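PDB 2YZK: orotate phosphoribosyltransferase from Aeropyrum pernix, which probably catalyses the magnesium-dependent transfer of a phosphoribosyl group from 5-phosphoribose 1-diphosphate to orotate, forming orotidine monophosphate in pyrimidine biosynthesis. Local coordinates for residues M1-R14 / V163-W175. Sequence-based numbering, arbitrary orientation.
Sequences MLAKVLKKRGAVLR and VATLKTILEKLGW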
loop_
_atom_site.group_PDB
_atom_site.type_symbol
_atom_site.label_atom_id
_atom_site.label_comp_id
_atom_site.label_asym_id
_atom_site.label_seq_id
_atom_site.Cartn_x
_atom_site.Cartn_y
_atom_site.Cartn_z
HETATM N N MSE A 1 12.717 15.590 12.539
HETATM C CA MSE A 1 12.255 16.843 11.875
HETATM C C MSE A 1 11.873 16.573 10.424
HETATM O O MSE A 1 12.716 16.631 9.527
HETATM C CB MSE A 1 13.357 17.906 11.927
HETATM C CG MSE A 1 12.961 19.264 11.350
HETATM SE SE MSE A 1 11.774 20.174 12.372
HETATM C CE MSE A 1 10.215 19.687 11.620
ATOM N N LEU A 2 10.596 16.278 10.202
ATOM C CA LEU A 2 10.092 16.005 8.862
ATOM C C LEU A 2 10.361 17.149 7.892
ATOM O O LEU A 2 10.799 16.920 6.767
ATOM C CB LEU A 2 8.587 15.743 8.903
ATOM C CG LEU A 2 8.118 14.312 9.147
ATOM C CD1 LEU A 2 6.602 14.288 9.253
ATOM C CD2 LEU A 2 8.590 13.422 8.009
ATOM N N ALA A 3 10.089 18.373 8.336
ATOM C CA ALA A 3 10.269 19.573 7.519
ATOM C C ALA A 3 11.452 19.506 6.554
ATOM O O ALA A 3 11.293 19.728 5.355
ATOM C CB ALA A 3 10.403 20.798 8.420
ATOM N N LYS A 4 12.635 19.202 7.078
ATOM C CA LYS A 4 13.829 19.119 6.247
ATOM C C LYS A 4 13.698 18.048 5.167
ATOM O O LYS A 4 13.930 18.315 3.987
ATOM C CB LYS A 4 15.056 18.830 7.116
ATOM C CG LYS A 4 15.357 19.908 8.146
ATOM C CD LYS A 4 16.622 19.590 8.928
ATOM C CE LYS A 4 16.898 20.648 9.988
ATOM N NZ LYS A 4 17.062 22.003 9.390
ATOM N N VAL A 5 13.320 16.841 5.578
ATOM C CA VAL A 5 13.156 15.721 4.654
ATOM C C VAL A 5 12.064 16.005 3.628
ATOM O O VAL A 5 12.194 15.656 2.454
ATOM C CB VAL A 5 12.789 14.429 5.412
ATOM C CG1 VAL A 5 12.676 13.276 4.441
ATOM C CG2 VAL A 5 13.834 14.132 6.475
ATOM N N LEU A 6 10.986 16.639 4.078
ATOM C CA LEU A 6 9.874 16.967 3.201
ATOM C C LEU A 6 10.313 17.916 2.094
ATOM O O LEU A 6 9.975 17.720 0.927
ATOM C CB LEU A 6 8.735 17.598 4.008
ATOM C CG LEU A 6 8.036 16.669 5.005
ATOM C CD1 LEU A 6 7.014 17.450 5.819
ATOM C CD2 LEU A 6 7.360 15.535 4.250
ATOM N N LYS A 7 11.075 18.940 2.465
ATOM C CA LYS A 7 11.556 19.917 1.496
ATOM C C LYS A 7 12.479 19.238 0.486
ATOM O O LYS A 7 12.371 19.470 -0.721
ATOM C CB LYS A 7 12.307 21.047 2.210
ATOM C CG LYS A 7 12.720 22.192 1.293
ATOM C CD LYS A 7 13.555 23.241 2.025
ATOM C CE LYS A 7 14.887 22.673 2.499
ATOM N NZ LYS A 7 15.767 23.723 3.083
ATOM N N LYS A 8 13.371 18.389 0.990
ATOM C CA LYS A 8 14.327 17.665 0.152
ATOM C C LYS A 8 13.654 16.829 -0.935
ATOM O O LYS A 8 14.098 16.808 -2.086
ATOM C CB LYS A 8 15.181 16.731 1.012
ATOM C CG LYS A 8 15.875 17.388 2.198
ATOM C CD LYS A 8 17.011 18.308 1.774
ATOM C CE LYS A 8 17.717 18.889 2.991
ATOM N NZ LYS A 8 18.848 19.779 2.612
ATOM N N ARG A 9 12.590 16.129 -0.558
ATOM C CA ARG A 9 11.866 15.267 -1.488
ATOM C C ARG A 9 10.752 15.963 -2.265
ATOM O O ARG A 9 10.064 15.331 -3.063
ATOM C CB ARG A 9 11.275 14.072 -0.732
ATOM C CG ARG A 9 12.313 13.128 -0.135
ATOM C CD ARG A 9 13.088 12.424 -1.238
ATOM N NE ARG A 9 12.187 11.653 -2.089
ATOM C CZ ARG A 9 12.519 11.134 -3.268
ATOM N NH1 ARG A 9 13.745 11.291 -3.754
ATOM N NH2 ARG A 9 11.614 10.465 -3.969
ATOM N N GLY A 10 10.569 17.258 -2.040
ATOM C CA GLY A 10 9.513 17.966 -2.741
ATOM C C GLY A 10 8.138 17.585 -2.221
ATOM O O GLY A 10 7.130 17.759 -2.912
ATOM N N ALA A 11 8.092 17.059 -1.001
ATOM C CA ALA A 11 6.830 16.657 -0.385
ATOM C C ALA A 11 6.051 17.903 0.034
ATOM O O ALA A 11 4.883 17.832 0.415
ATOM C CB ALA A 11 7.094 15.754 0.818
ATOM N N VAL A 12 6.727 19.043 -0.029
ATOM C CA VAL A 12 6.126 20.332 0.280
ATOM C C VAL A 12 6.544 21.198 -0.899
ATOM O O VAL A 12 7.708 21.578 -1.017
ATOM C CB VAL A 12 6.674 20.921 1.598
ATOM C CG1 VAL A 12 6.086 22.298 1.836
ATOM C CG2 VAL A 12 6.321 20.001 2.758
ATOM N N LEU A 13 5.592 21.485 -1.781
ATOM C CA LEU A 13 5.862 22.264 -2.981
ATOM C C LEU A 13 5.201 23.635 -3.011
ATOM O O LEU A 13 4.012 23.778 -2.729
ATOM C CB LEU A 13 5.416 21.474 -4.214
ATOM C CG LEU A 13 5.585 22.133 -5.584
ATOM C CD1 LEU A 13 7.064 22.217 -5.929
ATOM C CD2 LEU A 13 4.842 21.321 -6.637
ATOM N N ARG A 14 5.993 24.639 -3.374
ATOM C CA ARG A 14 5.519 26.009 -3.482
ATOM C C ARG A 14 4.818 26.171 -4.829
ATOM O O ARG A 14 5.297 25.670 -5.845
ATOM C CB ARG A 14 6.700 26.977 -3.414
ATOM C CG ARG A 14 6.297 28.440 -3.374
ATOM C CD ARG A 14 6.061 28.883 -1.950
ATOM N NE ARG A 14 5.475 30.216 -1.877
ATOM C CZ ARG A 14 5.453 30.952 -0.773
ATOM N NH1 ARG A 14 5.990 30.486 0.348
ATOM N NH2 ARG A 14 4.891 32.152 -0.790
ATOM N N VAL A 163 2.740 13.151 13.475
ATOM C CA VAL A 163 4.168 13.384 13.632
ATOM C C VAL A 163 4.380 14.893 13.615
ATOM O O VAL A 163 5.163 15.434 14.403
ATOM C CB VAL A 163 4.978 12.729 12.489
ATOM C CG1 VAL A 163 6.436 13.153 12.571
ATOM C CG2 VAL A 163 4.879 11.211 12.601
ATOM N N ALA A 164 3.668 15.575 12.726
ATOM C CA ALA A 164 3.779 17.027 12.641
ATOM C C ALA A 164 2.517 17.670 12.080
ATOM O O ALA A 164 1.676 17.003 11.470
ATOM C CB ALA A 164 4.979 17.411 11.778
ATOM N N THR A 165 2.380 18.969 12.307
ATOM C CA THR A 165 1.240 19.697 11.783
ATOM C C THR A 165 1.758 20.529 10.628
ATOM O O THR A 165 2.946 20.854 10.569
ATOM C CB THR A 165 0.619 20.648 12.824
ATOM O OG1 THR A 165 1.571 21.657 13.179
ATOM C CG2 THR A 165 0.193 19.872 14.072
ATOM N N LEU A 166 0.868 20.854 9.701
ATOM C CA LEU A 166 1.228 21.661 8.546
ATOM C C LEU A 166 1.752 23.015 9.003
ATOM O O LEU A 166 2.747 23.516 8.477
ATOM C CB LEU A 166 0.001 21.846 7.647
ATOM C CG LEU A 166 0.163 22.789 6.453
ATOM C CD1 LEU A 166 1.272 22.284 5.543
ATOM C CD2 LEU A 166 -1.159 22.883 5.701
ATOM N N LYS A 167 1.090 23.605 9.994
ATOM C CA LYS A 167 1.508 24.904 10.504
ATOM C C LYS A 167 2.962 24.871 10.971
ATOM O O LYS A 167 3.743 25.763 10.648
ATOM C CB LYS A 167 0.603 25.348 11.659
ATOM C CG LYS A 167 0.950 26.726 12.216
ATOM C CD LYS A 167 -0.012 27.157 13.325
ATOM C CE LYS A 167 0.060 26.220 14.527
ATOM N NZ LYS A 167 1.446 26.110 15.075
ATOM N N THR A 168 3.324 23.841 11.729
ATOM C CA THR A 168 4.688 23.719 12.226
ATOM C C THR A 168 5.691 23.528 11.091
ATOM O O THR A 168 6.775 24.103 11.115
ATOM C CB THR A 168 4.812 22.548 13.224
ATOM O OG1 THR A 168 4.027 22.842 14.390
ATOM C CG2 THR A 168 6.266 22.342 13.637
ATOM N N ILE A 169 5.327 22.731 10.093
ATOM C CA ILE A 169 6.221 22.503 8.961
ATOM C C ILE A 169 6.456 23.782 8.160
ATOM O O ILE A 169 7.586 24.073 7.780
ATOM C CB ILE A 169 5.664 21.418 8.010
ATOM C CG1 ILE A 169 5.683 20.058 8.709
ATOM C CG2 ILE A 169 6.487 21.361 6.724
ATOM C CD1 ILE A 169 4.837 18.977 8.039
ATOM N N LEU A 170 5.399 24.546 7.911
ATOM C CA LEU A 170 5.548 25.775 7.138
ATOM C C LEU A 170 6.378 26.811 7.892
ATOM O O LEU A 170 7.172 27.536 7.291
ATOM C CB LEU A 170 4.178 26.352 6.765
ATOM C CG LEU A 170 3.337 25.484 5.819
ATOM C CD1 LEU A 170 2.065 26.227 5.434
ATOM C CD2 LEU A 170 4.142 25.136 4.566
ATOM N N GLU A 171 6.196 26.877 9.207
ATOM C CA GLU A 171 6.953 27.812 10.029
ATOM C C GLU A 171 8.442 27.467 9.974
ATOM O O GLU A 171 9.289 28.342 9.780
ATOM C CB GLU A 171 6.462 27.762 11.479
ATOM C CG GLU A 171 7.492 28.244 12.491
ATOM C CD GLU A 171 6.997 28.159 13.923
ATOM O OE1 GLU A 171 6.271 29.078 14.360
ATOM O OE2 GLU A 171 7.330 27.166 14.609
ATOM N N LYS A 172 8.756 26.185 10.140
ATOM C CA LYS A 172 10.142 25.727 10.107
ATOM C C LYS A 172 10.826 26.031 8.781
ATOM O O LYS A 172 12.027 26.309 8.741
ATOM C CB LYS A 172 10.216 24.219 10.375
ATOM C CG LYS A 172 10.567 23.851 11.806
ATOM C CD LYS A 172 9.469 24.230 12.782
ATOM C CE LYS A 172 9.920 23.997 14.219
ATOM N NZ LYS A 172 10.410 22.605 14.430
ATOM N N LEU A 173 10.063 25.980 7.694
ATOM C CA LEU A 173 10.618 26.241 6.376
ATOM C C LEU A 173 10.602 27.725 6.013
ATOM O O LEU A 173 11.020 28.101 4.919
ATOM C CB LEU A 173 9.860 25.423 5.322
ATOM C CG LEU A 173 9.974 23.901 5.499
ATOM C CD1 LEU A 173 9.080 23.172 4.501
ATOM C CD2 LEU A 173 11.425 23.485 5.317
ATOM N N GLY A 174 10.135 28.562 6.937
ATOM C CA GLY A 174 10.081 29.997 6.682
ATOM C C GLY A 174 9.250 30.294 5.451
ATOM O O GLY A 174 9.627 31.095 4.587
ATOM N N TRP A 175 8.097 29.642 5.386
ATOM C CA TRP A 175 7.181 29.764 4.266
ATOM C C TRP A 175 6.596 31.155 4.046
ATOM O O TRP A 175 6.498 31.620 2.907
ATOM C CB TRP A 175 6.046 28.757 4.439
ATOM C CG TRP A 175 5.398 28.372 3.159
ATOM C CD1 TRP A 175 4.265 28.904 2.610
ATOM C CD2 TRP A 175 5.854 27.368 2.249
ATOM N NE1 TRP A 175 3.985 28.288 1.413
ATOM C CE2 TRP A 175 4.946 27.342 1.168
ATOM C CE3 TRP A 175 6.943 26.487 2.243
ATOM C CZ2 TRP A 175 5.093 26.465 0.088
ATOM C CZ3 TRP A 175 7.088 25.615 1.170
ATOM C CH2 TRP A 175 6.167 25.612 0.107
#
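Arg14 NH1 donates to Trp175 O at 2.8 Å, and this backbone oxygen lies close to the guanidinium plane. The same guanidinium stacks on one face of the indole, a cation-pi contact with CZ 4.1 Å from the centroid of the Trp175 five-membered ring and the planes 28° apart. Bent at CG (chi2 88°), the arginine chain brings CD above the rim of the six-membered ring, 3.3 Å from Trp175 CZ2. Trp175 NE1 is hydrogen-bonded to Ser26 OG, fixing the indole from a second direction. Val12 CG1 packs 3.5 Å from Trp175 CZ3, and Leu170 CD2 lies against the ring face turned from Arg14. A leucine in place of Trp175 would probably leave the guanidinium without its stacking face and Ser26 without this donor. Ile169 CD1 presses tightly on Leu6 CD1 at 3.5 Å. Helices 2-9 and 166-172 cross at -74°, with axes 9.4 Å apart. The contact thus joins the N-terminal helix and edge strand to the C-terminal helix, whose Leu166 touches Arg145, a probable orotate-binding residue. Leu2 packs on Val163, which also touches helix 38-58. At the other end, edge strand 12-14 of the small antiparallel sheet pairs with strand 24-29, whose Val27 meets both Val12 and Trp175.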